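Local coordinates for protein cysteine desulfurase (Elizabethkingia anophelis NUHP1, PDB 5VPR) that probably uses covalently bound pyridoxal 5'-phosphate to take sulfur from L-cysteine, yielding L-alanine and handing the sulfur to a carrier, at residues A[74-86]-A[287-301]. Numbering follows the deposited sequence.
Sequences EMMEDARKKVQRF and IAGNIAIGTAVDFME
K82 turns CG opposite its own carbonyl carbon (chi1 -65°) and then runs fully extended, which carries its ammonium over G294 to D298; the two side chains cross at about a right angle. K82 NZ meets D298 OD2 at 2.7 Å in a salt bridge, on the syn side but 29° out of the carboxylate plane. The same NZ donates to a water that passes a bond on to the carbonyl O of I291, giving the ammonium a second hold. On its way the lysine lies as a knob among G294, T295, V297 and D298. Beside it, the two helices, which run the same way at 40°, come closest where A79 CA is 4.5 Å from G294 CA; the lack of a side chain at G294 allows this approach, and A79 CB lies against N290 O and I291 CA. This is helix-on-helix packing in the fold-type I architecture of a class-V aminotransferase: V83 and I293 both also rest on I242 of the seven-stranded sheet, and helix 44-56 touches I287, I291 and T295. Toward the C-terminal ends, V297 lays CG2 over one face of the F86 ring, a CH-pi contact 4.1 Å from the centroid, while M300 SD makes an oblique Met-aromatic contact, 3.8 Å from F86 CZ. E301 OE2 comes to the ring edge. At the other end, N290 ND2 points a nearly straight but weak hydrogen bond at M76 SD (3.5 Å), and M75 CE packs on I291 CD1.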
loop_
_atom_site.group_PDB
_atom_site.type_symbol
_atom_site.label_atom_id
_atom_site.label_comp_id
_atom_site.label_asym_id
_atom_site.label_seq_id
_atom_site.Cartn_x
_atom_site.Cartn_y
_atom_site.Cartn_z
ATOM N N GLU A 74 -25.123 -9.574 -3.807
ATOM C CA GLU A 74 -25.167 -8.387 -4.653
ATOM C C GLU A 74 -24.299 -7.265 -4.086
ATOM O O GLU A 74 -23.607 -6.558 -4.833
ATOM C CB GLU A 74 -26.619 -7.940 -4.798
ATOM C CG GLU A 74 -26.855 -6.782 -5.734
ATOM C CD GLU A 74 -28.340 -6.530 -5.948
ATOM O OE1 GLU A 74 -29.160 -7.301 -5.391
ATOM O OE2 GLU A 74 -28.682 -5.567 -6.669
ATOM N N MET A 75 -24.337 -7.074 -2.769
ATOM C CA MET A 75 -23.533 -6.022 -2.153
ATOM C C MET A 75 -22.045 -6.288 -2.337
ATOM O O MET A 75 -21.269 -5.358 -2.590
ATOM C CB MET A 75 -23.868 -5.898 -0.663
ATOM C CG MET A 75 -25.268 -5.349 -0.379
ATOM S SD MET A 75 -25.692 -5.434 1.375
ATOM C CE MET A 75 -24.401 -4.433 2.135
ATOM N N MET A 76 -21.620 -7.546 -2.206
ATOM C CA MET A 76 -20.203 -7.847 -2.402
ATOM C C MET A 76 -19.806 -7.636 -3.854
ATOM O O MET A 76 -18.708 -7.131 -4.131
ATOM C CB MET A 76 -19.876 -9.280 -1.958
ATOM C CG MET A 76 -18.397 -9.452 -1.577
ATOM S SD MET A 76 -17.955 -11.124 -1.064
ATOM C CE MET A 76 -17.718 -11.889 -2.678
ATOM N N GLU A 77 -20.702 -7.984 -4.797
ATOM C CA GLU A 77 -20.406 -7.766 -6.210
ATOM C C GLU A 77 -20.431 -6.285 -6.560
ATOM O O GLU A 77 -19.642 -5.835 -7.401
ATOM C CB GLU A 77 -21.375 -8.541 -7.109
ATOM C CG GLU A 77 -21.207 -10.061 -7.045
ATOM C CD GLU A 77 -19.750 -10.511 -7.217
ATOM O OE1 GLU A 77 -19.098 -10.077 -8.194
ATOM O OE2 GLU A 77 -19.257 -11.299 -6.372
ATOM N N ASP A 78 -21.327 -5.509 -5.935
ATOM C CA ASP A 78 -21.251 -4.052 -6.073
ATOM C C ASP A 78 -19.892 -3.530 -5.614
ATOM O O ASP A 78 -19.312 -2.629 -6.241
ATOM C CB ASP A 78 -22.351 -3.371 -5.262
ATOM C CG ASP A 78 -23.742 -3.624 -5.814
ATOM O OD1 ASP A 78 -23.866 -4.022 -6.991
ATOM O OD2 ASP A 78 -24.714 -3.406 -5.057
ATOM N N ALA A 79 -19.376 -4.073 -4.511
ATOM C CA ALA A 79 -18.075 -3.635 -4.007
ATOM C C ALA A 79 -16.962 -3.997 -4.982
ATOM O O ALA A 79 -16.049 -3.190 -5.222
ATOM C CB ALA A 79 -17.797 -4.248 -2.635
ATOM N N ARG A 80 -17.038 -5.186 -5.581
ATOM C CA ARG A 80 -16.050 -5.547 -6.593
ATOM C C ARG A 80 -16.040 -4.542 -7.736
ATOM O O ARG A 80 -14.973 -4.195 -8.252
ATOM C CB ARG A 80 -16.307 -6.951 -7.137
ATOM C CG ARG A 80 -15.117 -7.487 -7.963
ATOM C CD ARG A 80 -15.408 -8.852 -8.636
ATOM N NE ARG A 80 -16.047 -9.849 -7.756
ATOM C CZ ARG A 80 -15.409 -10.768 -7.027
ATOM N NH1 ARG A 80 -14.082 -10.842 -7.019
ATOM N NH2 ARG A 80 -16.108 -11.638 -6.295
ATOM N N LYS A 81 -17.219 -4.065 -8.151
ATOM C CA LYS A 81 -17.266 -3.126 -9.266
ATOM C C LYS A 81 -16.743 -1.754 -8.861
ATOM O O LYS A 81 -16.166 -1.038 -9.693
ATOM C CB LYS A 81 -18.691 -3.026 -9.826
ATOM C CG LYS A 81 -19.230 -4.342 -10.439
ATOM C CD LYS A 81 -20.575 -4.124 -11.124
ATOM C CE LYS A 81 -21.133 -5.433 -11.692
ATOM N NZ LYS A 81 -21.244 -6.446 -10.597
ATOM N N LYS A 82 -16.930 -1.367 -7.599
ATOM C CA LYS A 82 -16.326 -0.126 -7.120
ATOM C C LYS A 82 -14.806 -0.192 -7.219
ATOM O O LYS A 82 -14.163 0.748 -7.701
ATOM C CB LYS A 82 -16.756 0.160 -5.682
ATOM C CG LYS A 82 -18.247 0.444 -5.481
ATOM C CD LYS A 82 -18.511 0.604 -3.978
ATOM C CE LYS A 82 -19.977 0.801 -3.610
ATOM N NZ LYS A 82 -20.078 0.980 -2.113
ATOM N N VAL A 83 -14.213 -1.301 -6.766
ATOM C CA VAL A 83 -12.763 -1.456 -6.849
ATOM C C VAL A 83 -12.313 -1.494 -8.306
ATOM O O VAL A 83 -11.299 -0.886 -8.670
ATOM C CB VAL A 83 -12.308 -2.716 -6.088
ATOM C CG1 VAL A 83 -10.809 -2.916 -6.247
ATOM C CG2 VAL A 83 -12.675 -2.612 -4.603
ATOM N N GLN A 84 -13.058 -2.212 -9.158
ATOM C CA GLN A 84 -12.761 -2.244 -10.593
ATOM C C GLN A 84 -12.634 -0.837 -11.172
ATOM O O GLN A 84 -11.631 -0.502 -11.815
ATOM C CB GLN A 84 -13.852 -3.022 -11.343
ATOM C CG GLN A 84 -13.563 -3.147 -12.847
ATOM C CD GLN A 84 -14.802 -3.287 -13.705
ATOM O OE1 GLN A 84 -15.903 -3.550 -13.210
ATOM N NE2 GLN A 84 -14.632 -3.101 -15.010
ATOM N N ARG A 85 -13.649 0.004 -10.947
ATOM C CA ARG A 85 -13.599 1.378 -11.446
ATOM C C ARG A 85 -12.479 2.178 -10.787
ATOM O O ARG A 85 -11.860 3.031 -11.432
ATOM C CB ARG A 85 -14.951 2.062 -11.227
ATOM C CG ARG A 85 -16.056 1.557 -12.160
ATOM C CD ARG A 85 -17.333 2.387 -12.044
ATOM N NE ARG A 85 -17.969 2.194 -10.749
ATOM C CZ ARG A 85 -18.830 1.216 -10.479
ATOM N NH1 ARG A 85 -19.168 0.346 -11.426
ATOM N NH2 ARG A 85 -19.357 1.110 -9.261
ATOM N N PHE A 86 -12.198 1.892 -9.517
ATOM C CA PHE A 86 -11.161 2.595 -8.769
ATOM C C PHE A 86 -9.781 2.416 -9.401
ATOM O O PHE A 86 -9.006 3.376 -9.484
ATOM C CB PHE A 86 -11.183 2.097 -7.317
ATOM C CG PHE A 86 -10.232 2.806 -6.398
ATOM C CD1 PHE A 86 -10.450 4.124 -6.030
ATOM C CD2 PHE A 86 -9.139 2.135 -5.864
ATOM C CE1 PHE A 86 -9.585 4.771 -5.144
ATOM C CE2 PHE A 86 -8.261 2.778 -4.982
ATOM C CZ PHE A 86 -8.485 4.092 -4.627
ATOM N N ILE A 287 -16.872 -11.387 3.576
ATOM C CA ILE A 287 -17.940 -10.630 2.913
ATOM C C ILE A 287 -17.987 -9.199 3.427
ATOM O O ILE A 287 -18.029 -8.237 2.648
ATOM C CB ILE A 287 -19.303 -11.326 3.125
ATOM C CG1 ILE A 287 -19.293 -12.753 2.556
ATOM C CG2 ILE A 287 -20.428 -10.468 2.492
ATOM C CD1 ILE A 287 -20.218 -13.740 3.300
ATOM N N ALA A 288 -18.007 -9.044 4.756
ATOM C CA ALA A 288 -18.071 -7.723 5.370
ATOM C C ALA A 288 -16.877 -6.873 4.967
ATOM O O ALA A 288 -17.031 -5.700 4.600
ATOM C CB ALA A 288 -18.133 -7.856 6.889
ATOM N N GLY A 289 -15.677 -7.448 5.041
ATOM C CA GLY A 289 -14.484 -6.703 4.680
ATOM C C GLY A 289 -14.471 -6.291 3.215
ATOM O O GLY A 289 -14.062 -5.178 2.885
ATOM N N ASN A 290 -14.935 -7.176 2.322
ATOM C CA ASN A 290 -14.992 -6.832 0.902
ATOM C C ASN A 290 -16.001 -5.723 0.640
ATOM O O ASN A 290 -15.723 -4.802 -0.136
ATOM C CB ASN A 290 -15.324 -8.070 0.060
ATOM C CG ASN A 290 -14.284 -9.145 0.187
ATOM O OD1 ASN A 290 -13.143 -8.876 0.583
ATOM N ND2 ASN A 290 -14.659 -10.381 -0.147
ATOM N N ILE A 291 -17.164 -5.775 1.295
ATOM C CA ILE A 291 -18.114 -4.667 1.190
ATOM C C ILE A 291 -17.478 -3.376 1.688
ATOM O O ILE A 291 -17.606 -2.314 1.060
ATOM C CB ILE A 291 -19.408 -5.000 1.959
ATOM C CG1 ILE A 291 -20.184 -6.111 1.238
ATOM C CG2 ILE A 291 -20.280 -3.759 2.115
ATOM C CD1 ILE A 291 -21.333 -6.657 2.057
ATOM N N ALA A 292 -16.767 -3.449 2.816
ATOM C CA ALA A 292 -16.235 -2.243 3.436
ATOM C C ALA A 292 -15.045 -1.670 2.664
ATOM O O ALA A 292 -14.844 -0.447 2.683
ATOM C CB ALA A 292 -15.853 -2.533 4.883
ATOM N N ILE A 293 -14.252 -2.508 1.973
ATOM C CA ILE A 293 -13.191 -1.926 1.144
ATOM C C ILE A 293 -13.803 -1.168 -0.034
ATOM O O ILE A 293 -13.225 -0.183 -0.514
ATOM C CB ILE A 293 -12.152 -2.984 0.693
ATOM C CG1 ILE A 293 -10.813 -2.303 0.337
ATOM C CG2 ILE A 293 -12.626 -3.807 -0.502
ATOM C CD1 ILE A 293 -9.693 -3.253 -0.066
ATOM N N GLY A 294 -14.990 -1.576 -0.501
ATOM C CA GLY A 294 -15.711 -0.745 -1.459
ATOM C C GLY A 294 -16.111 0.597 -0.874
ATOM O O GLY A 294 -16.097 1.624 -1.568
ATOM N N THR A 295 -16.498 0.608 0.405
ATOM C CA THR A 295 -16.842 1.857 1.076
ATOM C C THR A 295 -15.611 2.736 1.266
ATOM O O THR A 295 -15.709 3.963 1.195
ATOM C CB THR A 295 -17.501 1.556 2.424
ATOM O OG1 THR A 295 -18.537 0.590 2.226
ATOM C CG2 THR A 295 -18.105 2.822 3.034
ATOM N N ALA A 296 -14.448 2.126 1.489
ATOM C CA ALA A 296 -13.210 2.897 1.545
ATOM C C ALA A 296 -12.877 3.516 0.188
ATOM O O ALA A 296 -12.363 4.641 0.123
ATOM C CB ALA A 296 -12.078 1.994 2.036
ATOM N N VAL A 297 -13.178 2.806 -0.903
ATOM C CA VAL A 297 -13.074 3.402 -2.232
ATOM C C VAL A 297 -14.021 4.591 -2.351
ATOM O O VAL A 297 -13.646 5.662 -2.848
ATOM C CB VAL A 297 -13.354 2.341 -3.313
ATOM C CG1 VAL A 297 -13.590 3.006 -4.678
ATOM C CG2 VAL A 297 -12.200 1.360 -3.394
ATOM N N ASP A 298 -15.265 4.420 -1.886
ATOM C CA ASP A 298 -16.233 5.517 -1.896
ATOM C C ASP A 298 -15.698 6.736 -1.151
ATOM O O ASP A 298 -15.866 7.879 -1.600
ATOM C CB ASP A 298 -17.554 5.056 -1.268
ATOM C CG ASP A 298 -18.343 4.095 -2.155
ATOM O OD1 ASP A 298 -18.007 3.944 -3.350
ATOM O OD2 ASP A 298 -19.308 3.488 -1.644
ATOM N N PHE A 299 -15.053 6.511 -0.005
ATOM C CA PHE A 299 -14.518 7.622 0.783
ATOM C C PHE A 299 -13.465 8.388 -0.001
ATOM O O PHE A 299 -13.483 9.626 -0.061
ATOM C CB PHE A 299 -13.919 7.107 2.093
ATOM C CG PHE A 299 -13.069 8.126 2.792
ATOM C CD1 PHE A 299 -13.660 9.203 3.442
ATOM C CD2 PHE A 299 -11.688 8.032 2.773
ATOM C CE1 PHE A 299 -12.886 10.173 4.085
ATOM C CE2 PHE A 299 -10.906 8.995 3.410
ATOM C CZ PHE A 299 -11.510 10.069 4.065
ATOM N N MET A 300 -12.532 7.660 -0.607
ATOM C CA MET A 300 -11.500 8.306 -1.401
ATOM C C MET A 300 -12.105 9.038 -2.594
ATOM O O MET A 300 -11.717 10.178 -2.881
ATOM C CB MET A 300 -10.463 7.272 -1.840
ATOM C CG MET A 300 -9.671 6.708 -0.670
ATOM S SD MET A 300 -8.264 5.687 -1.131
ATOM C CE MET A 300 -7.215 6.844 -2.034
ATOM N N GLU A 301 -13.071 8.422 -3.291
ATOM C CA GLU A 301 -13.699 9.126 -4.411
ATOM C C GLU A 301 -14.463 10.353 -3.922
ATOM O O GLU A 301 -14.493 11.387 -4.599
ATOM C CB GLU A 301 -14.626 8.194 -5.199
ATOM C CG GLU A 301 -13.967 6.903 -5.702
ATOM C CD GLU A 301 -13.319 7.019 -7.086
ATOM O OE1 GLU A 301 -12.936 8.141 -7.491
ATOM O OE2 GLU A 301 -13.195 5.971 -7.771
HETATM O O HOH W 1 -19.177 -1.458 -0.975
HETATM O O HOH W 2 -15.339 3.309 -7.566
#